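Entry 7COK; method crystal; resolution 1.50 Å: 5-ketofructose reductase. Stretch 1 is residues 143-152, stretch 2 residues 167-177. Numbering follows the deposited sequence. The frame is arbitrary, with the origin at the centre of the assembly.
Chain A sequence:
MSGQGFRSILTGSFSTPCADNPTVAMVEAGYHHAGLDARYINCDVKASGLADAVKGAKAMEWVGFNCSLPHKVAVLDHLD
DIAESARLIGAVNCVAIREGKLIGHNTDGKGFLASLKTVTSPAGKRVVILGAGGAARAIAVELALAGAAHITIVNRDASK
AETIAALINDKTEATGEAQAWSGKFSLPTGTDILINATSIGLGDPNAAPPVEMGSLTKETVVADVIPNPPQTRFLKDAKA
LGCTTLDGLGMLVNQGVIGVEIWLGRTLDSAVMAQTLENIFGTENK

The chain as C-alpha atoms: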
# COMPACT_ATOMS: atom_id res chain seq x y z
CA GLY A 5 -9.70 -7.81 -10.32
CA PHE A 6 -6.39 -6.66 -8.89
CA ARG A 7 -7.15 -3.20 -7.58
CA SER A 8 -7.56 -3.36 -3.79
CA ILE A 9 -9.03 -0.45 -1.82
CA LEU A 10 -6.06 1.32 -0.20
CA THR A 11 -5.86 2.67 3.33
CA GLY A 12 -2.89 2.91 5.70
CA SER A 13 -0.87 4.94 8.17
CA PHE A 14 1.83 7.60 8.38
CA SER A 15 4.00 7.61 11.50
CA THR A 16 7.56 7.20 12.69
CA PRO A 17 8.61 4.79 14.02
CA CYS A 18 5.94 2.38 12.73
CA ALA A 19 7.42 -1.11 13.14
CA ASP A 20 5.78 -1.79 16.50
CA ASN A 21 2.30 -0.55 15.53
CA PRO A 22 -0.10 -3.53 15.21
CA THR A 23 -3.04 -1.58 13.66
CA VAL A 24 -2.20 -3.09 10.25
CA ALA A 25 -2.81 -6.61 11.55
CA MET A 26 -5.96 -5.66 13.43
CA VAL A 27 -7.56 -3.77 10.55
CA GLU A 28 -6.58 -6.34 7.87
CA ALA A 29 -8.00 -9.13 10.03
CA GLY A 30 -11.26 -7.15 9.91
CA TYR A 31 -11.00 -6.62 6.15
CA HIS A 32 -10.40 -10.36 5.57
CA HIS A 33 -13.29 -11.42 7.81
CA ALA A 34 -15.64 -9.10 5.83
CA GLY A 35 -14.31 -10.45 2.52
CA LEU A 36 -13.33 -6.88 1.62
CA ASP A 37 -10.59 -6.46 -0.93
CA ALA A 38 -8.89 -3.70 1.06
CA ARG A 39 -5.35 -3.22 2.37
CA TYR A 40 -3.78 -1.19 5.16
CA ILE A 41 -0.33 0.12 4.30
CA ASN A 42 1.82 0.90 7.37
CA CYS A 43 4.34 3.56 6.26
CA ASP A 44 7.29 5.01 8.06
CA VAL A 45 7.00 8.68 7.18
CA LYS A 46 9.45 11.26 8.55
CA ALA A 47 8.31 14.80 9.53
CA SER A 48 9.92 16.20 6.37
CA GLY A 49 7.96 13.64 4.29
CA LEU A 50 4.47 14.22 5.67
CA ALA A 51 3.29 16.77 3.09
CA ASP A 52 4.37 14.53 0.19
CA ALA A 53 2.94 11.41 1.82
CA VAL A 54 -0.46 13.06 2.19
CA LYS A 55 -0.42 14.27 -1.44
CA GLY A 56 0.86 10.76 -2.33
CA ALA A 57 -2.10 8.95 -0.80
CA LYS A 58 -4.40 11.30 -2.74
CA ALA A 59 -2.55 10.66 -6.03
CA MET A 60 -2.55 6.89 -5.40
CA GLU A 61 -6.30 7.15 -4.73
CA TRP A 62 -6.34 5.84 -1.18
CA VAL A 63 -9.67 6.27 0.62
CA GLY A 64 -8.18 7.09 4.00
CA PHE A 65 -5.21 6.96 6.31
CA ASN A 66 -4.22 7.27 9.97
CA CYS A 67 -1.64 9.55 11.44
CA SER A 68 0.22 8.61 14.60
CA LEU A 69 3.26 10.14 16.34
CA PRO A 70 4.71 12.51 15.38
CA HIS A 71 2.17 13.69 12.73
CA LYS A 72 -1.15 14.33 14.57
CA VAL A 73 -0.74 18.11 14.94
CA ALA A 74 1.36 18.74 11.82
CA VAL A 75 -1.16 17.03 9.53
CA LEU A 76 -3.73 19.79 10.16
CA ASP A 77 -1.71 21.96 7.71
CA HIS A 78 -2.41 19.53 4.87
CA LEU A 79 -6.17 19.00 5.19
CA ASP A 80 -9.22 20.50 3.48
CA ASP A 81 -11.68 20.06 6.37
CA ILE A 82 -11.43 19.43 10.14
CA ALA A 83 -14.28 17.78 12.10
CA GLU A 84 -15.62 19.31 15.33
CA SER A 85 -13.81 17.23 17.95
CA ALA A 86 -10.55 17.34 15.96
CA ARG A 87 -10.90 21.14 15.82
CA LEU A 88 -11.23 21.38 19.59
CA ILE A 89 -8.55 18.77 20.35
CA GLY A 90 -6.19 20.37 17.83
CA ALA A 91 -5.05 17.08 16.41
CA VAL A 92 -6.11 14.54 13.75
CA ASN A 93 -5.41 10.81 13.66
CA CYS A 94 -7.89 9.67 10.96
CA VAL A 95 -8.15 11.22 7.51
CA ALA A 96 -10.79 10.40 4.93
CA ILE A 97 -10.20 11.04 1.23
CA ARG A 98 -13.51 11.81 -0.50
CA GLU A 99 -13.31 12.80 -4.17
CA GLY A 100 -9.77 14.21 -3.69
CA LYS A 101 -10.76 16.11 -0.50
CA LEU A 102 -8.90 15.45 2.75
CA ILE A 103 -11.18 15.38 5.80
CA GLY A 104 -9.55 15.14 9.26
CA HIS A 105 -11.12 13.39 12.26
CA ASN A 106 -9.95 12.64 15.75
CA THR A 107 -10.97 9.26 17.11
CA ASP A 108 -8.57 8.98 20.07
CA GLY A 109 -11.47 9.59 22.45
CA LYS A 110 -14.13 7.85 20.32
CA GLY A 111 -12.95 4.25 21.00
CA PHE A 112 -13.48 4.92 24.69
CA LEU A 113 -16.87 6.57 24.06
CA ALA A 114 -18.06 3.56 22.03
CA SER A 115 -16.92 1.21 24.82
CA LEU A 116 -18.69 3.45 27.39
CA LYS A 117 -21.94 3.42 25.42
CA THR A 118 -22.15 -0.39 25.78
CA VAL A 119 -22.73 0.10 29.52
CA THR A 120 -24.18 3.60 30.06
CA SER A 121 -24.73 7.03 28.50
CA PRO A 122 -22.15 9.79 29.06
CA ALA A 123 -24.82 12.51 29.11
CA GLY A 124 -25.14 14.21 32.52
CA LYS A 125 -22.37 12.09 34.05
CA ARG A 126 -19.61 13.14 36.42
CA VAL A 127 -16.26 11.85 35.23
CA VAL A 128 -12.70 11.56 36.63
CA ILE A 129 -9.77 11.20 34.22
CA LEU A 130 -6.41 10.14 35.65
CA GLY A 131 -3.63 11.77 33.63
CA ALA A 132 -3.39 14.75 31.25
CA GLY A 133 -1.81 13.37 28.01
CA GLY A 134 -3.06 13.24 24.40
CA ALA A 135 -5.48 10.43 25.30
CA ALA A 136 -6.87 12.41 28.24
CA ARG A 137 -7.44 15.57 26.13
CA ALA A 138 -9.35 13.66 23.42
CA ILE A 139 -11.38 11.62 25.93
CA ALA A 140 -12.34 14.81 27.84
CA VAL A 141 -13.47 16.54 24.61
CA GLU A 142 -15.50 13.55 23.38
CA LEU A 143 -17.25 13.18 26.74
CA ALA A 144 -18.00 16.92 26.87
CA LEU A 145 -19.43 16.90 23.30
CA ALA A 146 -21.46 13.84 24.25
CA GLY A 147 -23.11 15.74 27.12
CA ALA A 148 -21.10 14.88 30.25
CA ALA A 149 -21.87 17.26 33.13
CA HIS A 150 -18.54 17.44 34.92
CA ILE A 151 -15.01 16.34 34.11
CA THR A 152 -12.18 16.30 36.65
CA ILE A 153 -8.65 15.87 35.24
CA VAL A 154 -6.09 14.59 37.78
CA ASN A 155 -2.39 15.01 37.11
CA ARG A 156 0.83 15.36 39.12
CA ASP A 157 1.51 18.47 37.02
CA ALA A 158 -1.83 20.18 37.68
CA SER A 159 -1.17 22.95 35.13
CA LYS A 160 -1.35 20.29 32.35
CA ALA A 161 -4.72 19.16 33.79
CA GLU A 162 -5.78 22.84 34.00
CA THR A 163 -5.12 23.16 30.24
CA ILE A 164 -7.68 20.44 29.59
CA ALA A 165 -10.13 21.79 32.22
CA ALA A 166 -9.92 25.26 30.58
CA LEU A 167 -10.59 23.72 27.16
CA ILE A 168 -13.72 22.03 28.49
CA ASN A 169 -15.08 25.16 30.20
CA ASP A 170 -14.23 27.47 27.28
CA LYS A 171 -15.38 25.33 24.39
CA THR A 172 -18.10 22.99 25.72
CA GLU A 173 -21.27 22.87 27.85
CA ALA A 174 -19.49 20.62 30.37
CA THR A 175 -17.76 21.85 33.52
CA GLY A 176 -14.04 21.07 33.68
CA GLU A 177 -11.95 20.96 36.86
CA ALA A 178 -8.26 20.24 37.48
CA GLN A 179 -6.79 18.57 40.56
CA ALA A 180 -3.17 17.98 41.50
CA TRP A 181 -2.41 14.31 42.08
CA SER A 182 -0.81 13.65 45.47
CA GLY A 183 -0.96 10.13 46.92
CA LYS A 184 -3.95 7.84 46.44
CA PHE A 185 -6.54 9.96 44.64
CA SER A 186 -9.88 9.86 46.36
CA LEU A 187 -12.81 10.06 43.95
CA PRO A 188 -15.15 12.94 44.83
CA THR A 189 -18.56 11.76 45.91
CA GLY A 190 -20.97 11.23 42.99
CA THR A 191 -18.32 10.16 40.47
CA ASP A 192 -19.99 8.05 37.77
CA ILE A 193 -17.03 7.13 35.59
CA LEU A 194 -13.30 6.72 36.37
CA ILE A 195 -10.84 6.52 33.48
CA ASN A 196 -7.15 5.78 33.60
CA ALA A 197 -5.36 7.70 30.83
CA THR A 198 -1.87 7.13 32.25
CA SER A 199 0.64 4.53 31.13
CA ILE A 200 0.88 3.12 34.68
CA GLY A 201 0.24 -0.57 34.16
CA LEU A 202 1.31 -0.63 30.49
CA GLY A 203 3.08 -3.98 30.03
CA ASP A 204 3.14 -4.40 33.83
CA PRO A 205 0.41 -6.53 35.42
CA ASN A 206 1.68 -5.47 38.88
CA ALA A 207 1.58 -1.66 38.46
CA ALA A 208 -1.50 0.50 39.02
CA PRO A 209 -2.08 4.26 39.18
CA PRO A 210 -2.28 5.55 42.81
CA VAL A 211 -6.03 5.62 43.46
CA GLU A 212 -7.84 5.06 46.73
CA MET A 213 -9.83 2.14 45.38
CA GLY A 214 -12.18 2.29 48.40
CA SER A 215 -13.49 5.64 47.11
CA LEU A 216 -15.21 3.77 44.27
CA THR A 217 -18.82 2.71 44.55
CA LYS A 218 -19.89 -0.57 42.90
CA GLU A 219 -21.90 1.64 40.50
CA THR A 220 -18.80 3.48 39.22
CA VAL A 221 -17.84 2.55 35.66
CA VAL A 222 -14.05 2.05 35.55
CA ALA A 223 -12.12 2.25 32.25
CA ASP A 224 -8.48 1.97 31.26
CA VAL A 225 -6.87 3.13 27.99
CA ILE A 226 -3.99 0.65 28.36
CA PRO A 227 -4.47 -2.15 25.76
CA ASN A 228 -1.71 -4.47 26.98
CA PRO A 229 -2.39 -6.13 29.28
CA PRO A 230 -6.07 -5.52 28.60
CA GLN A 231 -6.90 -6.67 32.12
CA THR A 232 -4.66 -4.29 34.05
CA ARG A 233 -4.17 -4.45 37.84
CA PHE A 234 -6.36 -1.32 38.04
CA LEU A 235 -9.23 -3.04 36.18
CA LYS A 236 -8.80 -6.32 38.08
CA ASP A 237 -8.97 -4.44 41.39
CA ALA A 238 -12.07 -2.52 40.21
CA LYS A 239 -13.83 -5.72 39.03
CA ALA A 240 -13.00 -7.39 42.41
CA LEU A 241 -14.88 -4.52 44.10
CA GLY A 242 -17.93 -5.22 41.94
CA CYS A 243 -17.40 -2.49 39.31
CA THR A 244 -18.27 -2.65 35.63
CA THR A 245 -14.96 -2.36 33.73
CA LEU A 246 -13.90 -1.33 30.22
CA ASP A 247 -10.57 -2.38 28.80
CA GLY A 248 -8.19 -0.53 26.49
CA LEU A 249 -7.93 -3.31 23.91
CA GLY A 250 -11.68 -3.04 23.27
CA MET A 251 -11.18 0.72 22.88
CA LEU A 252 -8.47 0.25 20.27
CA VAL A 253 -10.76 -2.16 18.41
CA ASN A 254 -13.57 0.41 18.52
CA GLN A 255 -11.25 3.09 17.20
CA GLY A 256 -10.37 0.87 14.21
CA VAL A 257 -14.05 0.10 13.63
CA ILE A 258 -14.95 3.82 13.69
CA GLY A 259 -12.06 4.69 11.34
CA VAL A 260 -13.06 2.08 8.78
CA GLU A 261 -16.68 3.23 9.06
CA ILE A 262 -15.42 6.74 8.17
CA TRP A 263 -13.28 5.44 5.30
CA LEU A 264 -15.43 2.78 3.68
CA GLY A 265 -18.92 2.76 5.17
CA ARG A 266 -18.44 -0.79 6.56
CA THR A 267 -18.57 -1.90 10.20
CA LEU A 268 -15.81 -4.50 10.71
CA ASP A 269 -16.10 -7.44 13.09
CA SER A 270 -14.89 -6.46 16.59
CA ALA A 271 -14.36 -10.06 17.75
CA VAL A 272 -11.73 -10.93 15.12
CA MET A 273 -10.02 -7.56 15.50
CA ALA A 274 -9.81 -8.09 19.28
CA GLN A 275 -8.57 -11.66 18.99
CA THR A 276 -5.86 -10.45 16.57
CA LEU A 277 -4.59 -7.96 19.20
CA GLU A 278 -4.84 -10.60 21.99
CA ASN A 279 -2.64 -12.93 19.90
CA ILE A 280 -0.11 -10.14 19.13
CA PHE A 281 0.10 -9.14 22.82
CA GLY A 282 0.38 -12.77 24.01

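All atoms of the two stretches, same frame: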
# COMPACT_ATOMS: atom_id res chain seq x y z
N LEU A 143 -16.25 13.26 25.68
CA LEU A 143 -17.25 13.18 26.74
C LEU A 143 -18.06 14.47 26.87
O LEU A 143 -19.29 14.43 27.02
CB LEU A 143 -16.54 12.88 28.07
CG LEU A 143 -16.19 11.43 28.39
CD1 LEU A 143 -15.14 11.47 29.47
CD2 LEU A 143 -17.41 10.69 28.91
N ALA A 144 -17.36 15.61 26.81
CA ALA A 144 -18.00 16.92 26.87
C ALA A 144 -18.96 17.12 25.71
O ALA A 144 -20.10 17.51 25.94
CB ALA A 144 -16.94 18.01 26.89
N LEU A 145 -18.53 16.82 24.47
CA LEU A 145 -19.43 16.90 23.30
C LEU A 145 -20.59 15.93 23.36
O LEU A 145 -21.66 16.18 22.79
CB LEU A 145 -18.65 16.75 21.98
CG LEU A 145 -17.59 17.81 21.68
CD1 LEU A 145 -16.91 17.44 20.37
CD2 LEU A 145 -18.15 19.24 21.66
N ALA A 146 -20.42 14.83 24.10
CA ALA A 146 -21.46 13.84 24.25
C ALA A 146 -22.38 14.11 25.45
O ALA A 146 -23.19 13.24 25.82
CB ALA A 146 -20.85 12.46 24.37
N GLY A 147 -22.20 15.28 26.08
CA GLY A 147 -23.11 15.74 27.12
C GLY A 147 -22.75 15.47 28.56
O GLY A 147 -23.59 15.67 29.45
N ALA A 148 -21.51 15.05 28.85
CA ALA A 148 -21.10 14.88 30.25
C ALA A 148 -21.26 16.18 31.04
O ALA A 148 -21.07 17.27 30.50
CB ALA A 148 -19.68 14.34 30.36
N ALA A 149 -21.63 16.06 32.31
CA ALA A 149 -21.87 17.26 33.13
C ALA A 149 -20.59 17.88 33.70
O ALA A 149 -20.43 19.11 33.73
CB ALA A 149 -22.86 16.95 34.24
N HIS A 150 -19.68 17.02 34.13
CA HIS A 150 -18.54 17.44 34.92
C HIS A 150 -17.36 16.52 34.71
O HIS A 150 -17.51 15.29 34.78
CB HIS A 150 -18.91 17.48 36.41
CG HIS A 150 -17.92 18.21 37.25
ND1 HIS A 150 -16.76 17.62 37.71
CD2 HIS A 150 -17.88 19.49 37.69
CE1 HIS A 150 -16.05 18.50 38.39
NE2 HIS A 150 -16.72 19.64 38.41
N ILE A 151 -16.21 17.11 34.41
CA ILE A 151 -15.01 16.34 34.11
C ILE A 151 -13.87 16.87 34.96
O ILE A 151 -13.52 18.05 34.87
CB ILE A 151 -14.63 16.35 32.61
CG1 ILE A 151 -15.77 15.79 31.76
CG2 ILE A 151 -13.37 15.50 32.36
CD1 ILE A 151 -15.72 16.16 30.29
N THR A 152 -13.30 15.98 35.76
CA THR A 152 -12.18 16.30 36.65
C THR A 152 -10.95 15.63 36.04
O THR A 152 -11.00 14.42 35.77
CB THR A 152 -12.40 15.80 38.10
OG1 THR A 152 -13.55 16.42 38.67
CG2 THR A 152 -11.18 16.16 38.99
N LEU A 167 -10.01 24.09 28.45
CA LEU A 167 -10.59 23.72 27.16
C LEU A 167 -12.06 23.32 27.29
O LEU A 167 -12.89 23.76 26.51
CB LEU A 167 -9.78 22.59 26.51
CG LEU A 167 -10.25 22.03 25.16
CD1 LEU A 167 -10.13 23.04 24.03
CD2 LEU A 167 -9.43 20.78 24.86
N ILE A 168 -12.36 22.50 28.28
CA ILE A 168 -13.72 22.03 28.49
C ILE A 168 -14.66 23.18 28.84
O ILE A 168 -15.69 23.34 28.20
CB ILE A 168 -13.75 20.85 29.50
CG1 ILE A 168 -12.92 19.64 29.01
CG2 ILE A 168 -15.18 20.47 29.86
CD1 ILE A 168 -13.17 19.18 27.58
N ASN A 169 -14.26 24.02 29.80
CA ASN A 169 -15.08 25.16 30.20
C ASN A 169 -15.28 26.19 29.10
O ASN A 169 -16.38 26.71 28.94
CB ASN A 169 -14.47 25.85 31.42
CG ASN A 169 -14.52 24.99 32.66
OD1 ASN A 169 -15.53 24.36 32.95
ND2 ASN A 169 -13.42 24.96 33.40
N ASP A 170 -14.23 26.43 28.32
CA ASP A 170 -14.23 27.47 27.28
C ASP A 170 -14.94 27.08 26.00
O ASP A 170 -15.48 27.94 25.30
CB ASP A 170 -12.81 27.89 26.93
CG ASP A 170 -12.08 28.54 28.09
OD1 ASP A 170 -12.75 28.92 29.07
OD2 ASP A 170 -10.84 28.67 27.99
N LYS A 171 -14.91 25.79 25.68
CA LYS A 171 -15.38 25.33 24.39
C LYS A 171 -16.54 24.34 24.41
O LYS A 171 -16.99 23.91 23.35
CB LYS A 171 -14.21 24.75 23.55
CG LYS A 171 -13.10 25.74 23.20
CD LYS A 171 -13.61 27.01 22.54
CE LYS A 171 -14.30 26.75 21.20
NZ LYS A 171 -15.12 27.95 20.84
N THR A 172 -17.02 23.98 25.59
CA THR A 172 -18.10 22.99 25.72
C THR A 172 -19.13 23.39 26.77
O THR A 172 -18.94 24.36 27.50
CB THR A 172 -17.56 21.56 26.02
OG1 THR A 172 -17.44 21.35 27.43
CG2 THR A 172 -16.21 21.29 25.33
N GLU A 173 -20.22 22.64 26.84
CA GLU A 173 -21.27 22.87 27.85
C GLU A 173 -20.94 22.23 29.20
O GLU A 173 -21.56 22.55 30.21
CB GLU A 173 -22.63 22.38 27.34
CG GLU A 173 -23.06 22.96 25.99
CD GLU A 173 -22.75 24.44 25.82
OE1 GLU A 173 -21.89 24.76 24.96
OE2 GLU A 173 -23.34 25.28 26.53
N ALA A 174 -19.94 21.34 29.19
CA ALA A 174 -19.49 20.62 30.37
C ALA A 174 -18.64 21.52 31.26
O ALA A 174 -18.00 22.46 30.78
CB ALA A 174 -18.71 19.38 29.97
N THR A 175 -18.67 21.22 32.55
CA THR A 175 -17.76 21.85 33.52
C THR A 175 -16.49 21.03 33.63
O THR A 175 -16.55 19.82 33.82
CB THR A 175 -18.44 22.01 34.89
OG1 THR A 175 -19.62 22.82 34.73
CG2 THR A 175 -17.50 22.67 35.90
N GLY A 176 -15.35 21.69 33.49
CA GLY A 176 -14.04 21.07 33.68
C GLY A 176 -13.35 21.57 34.92
O GLY A 176 -13.43 22.76 35.24
N GLU A 177 -12.65 20.67 35.61
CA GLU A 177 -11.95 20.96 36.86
C GLU A 177 -10.63 20.21 36.85
O GLU A 177 -10.57 19.05 36.41
CB GLU A 177 -12.78 20.46 38.04
CG GLU A 177 -12.25 20.85 39.42
CD GLU A 177 -12.92 20.10 40.55
OE1 GLU A 177 -12.36 20.05 41.66
OE2 GLU A 177 -14.02 19.55 40.36
O HOH W 1 -20.32 20.28 24.87

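Two helix-turn-strand segments pack side by side, their strands H150 to T152 and T175 to E177 running parallel; together the two stretches bury 527 Å², both sides summed. E177 and T175 are the residues most covered by the partner stretch, followed by A144 and I151. Three backbone hydrogen bonds join the strands: T175 N donates to A149 O (3.0 Å), I151 N to T175 O (2.8 Å) and E177 N to I151 O (2.9 Å). T175 and I151 thus each use both their N and O across the seam, the alternation expected of parallel strands. T175 O and I151 O also receive CA-H...O contacts, from H150 CA (3.3 Å to T175 O) and G176 CA (3.3 Å to I151 O), and E177 O receives one from T152 CA (3.2 Å).

H150, T152, T175 and E177 place their side chains on one face of the sheet. E177 is nearly extended (chi1 and chi2 both t) and carries its carboxylate along that face to the edge of the H150 imidazole, where OE2 lies 3.0 Å from H150 CE1. The approach to H150 NE2 is longer, 3.3 Å from E177 OE2, and its angle is too poor for a hydrogen bond. The same OE2 lies 3.6 Å from T152 OG1, while OE1 is hydrogen-bonded elsewhere in the structure. T175, chi1 m, sets its methyl CG2 3.7 Å from H150 CD2, and its carbonyl O sits over one face of that ring. Its small branched side chain suits this exposed strand position.

I151 points to the opposite face of the sheet, where the contacts are mostly apolar and the helix residue A144 packs. A144 points its CB toward the second stretch, 3.8 Å from A174 CB, 4.0 Å from I168 CD1 and 3.4 Å from T172 OG1; a methyl group fits this buried helix position closely. I151 extends CD1 to 4.4 Å from both A174 CB and I168 CG2, adding loose apolar contacts to this buried cluster. A174 CB also lies 3.2 Å from A148 O, so its small side chain is closely hemmed in.

T172 OG1 is occupied within its own stretch, donating to I168 O (2.8 Å) and accepting from A174 N (3.1 Å), which ties the helix end to the turn. N169 braces the strand from the helix: its OD1 accepts from G176 N (2.7 Å) and its ND2 donates to G176 O (2.9 Å). Glycine suits position 176, because an ideal CB there would be crowded by I168 CB at 3.0 Å. One water bridges the stretches, donating to A144 O (3.0 Å from the water O) and accepting from E173 N (3.1 Å from the same O).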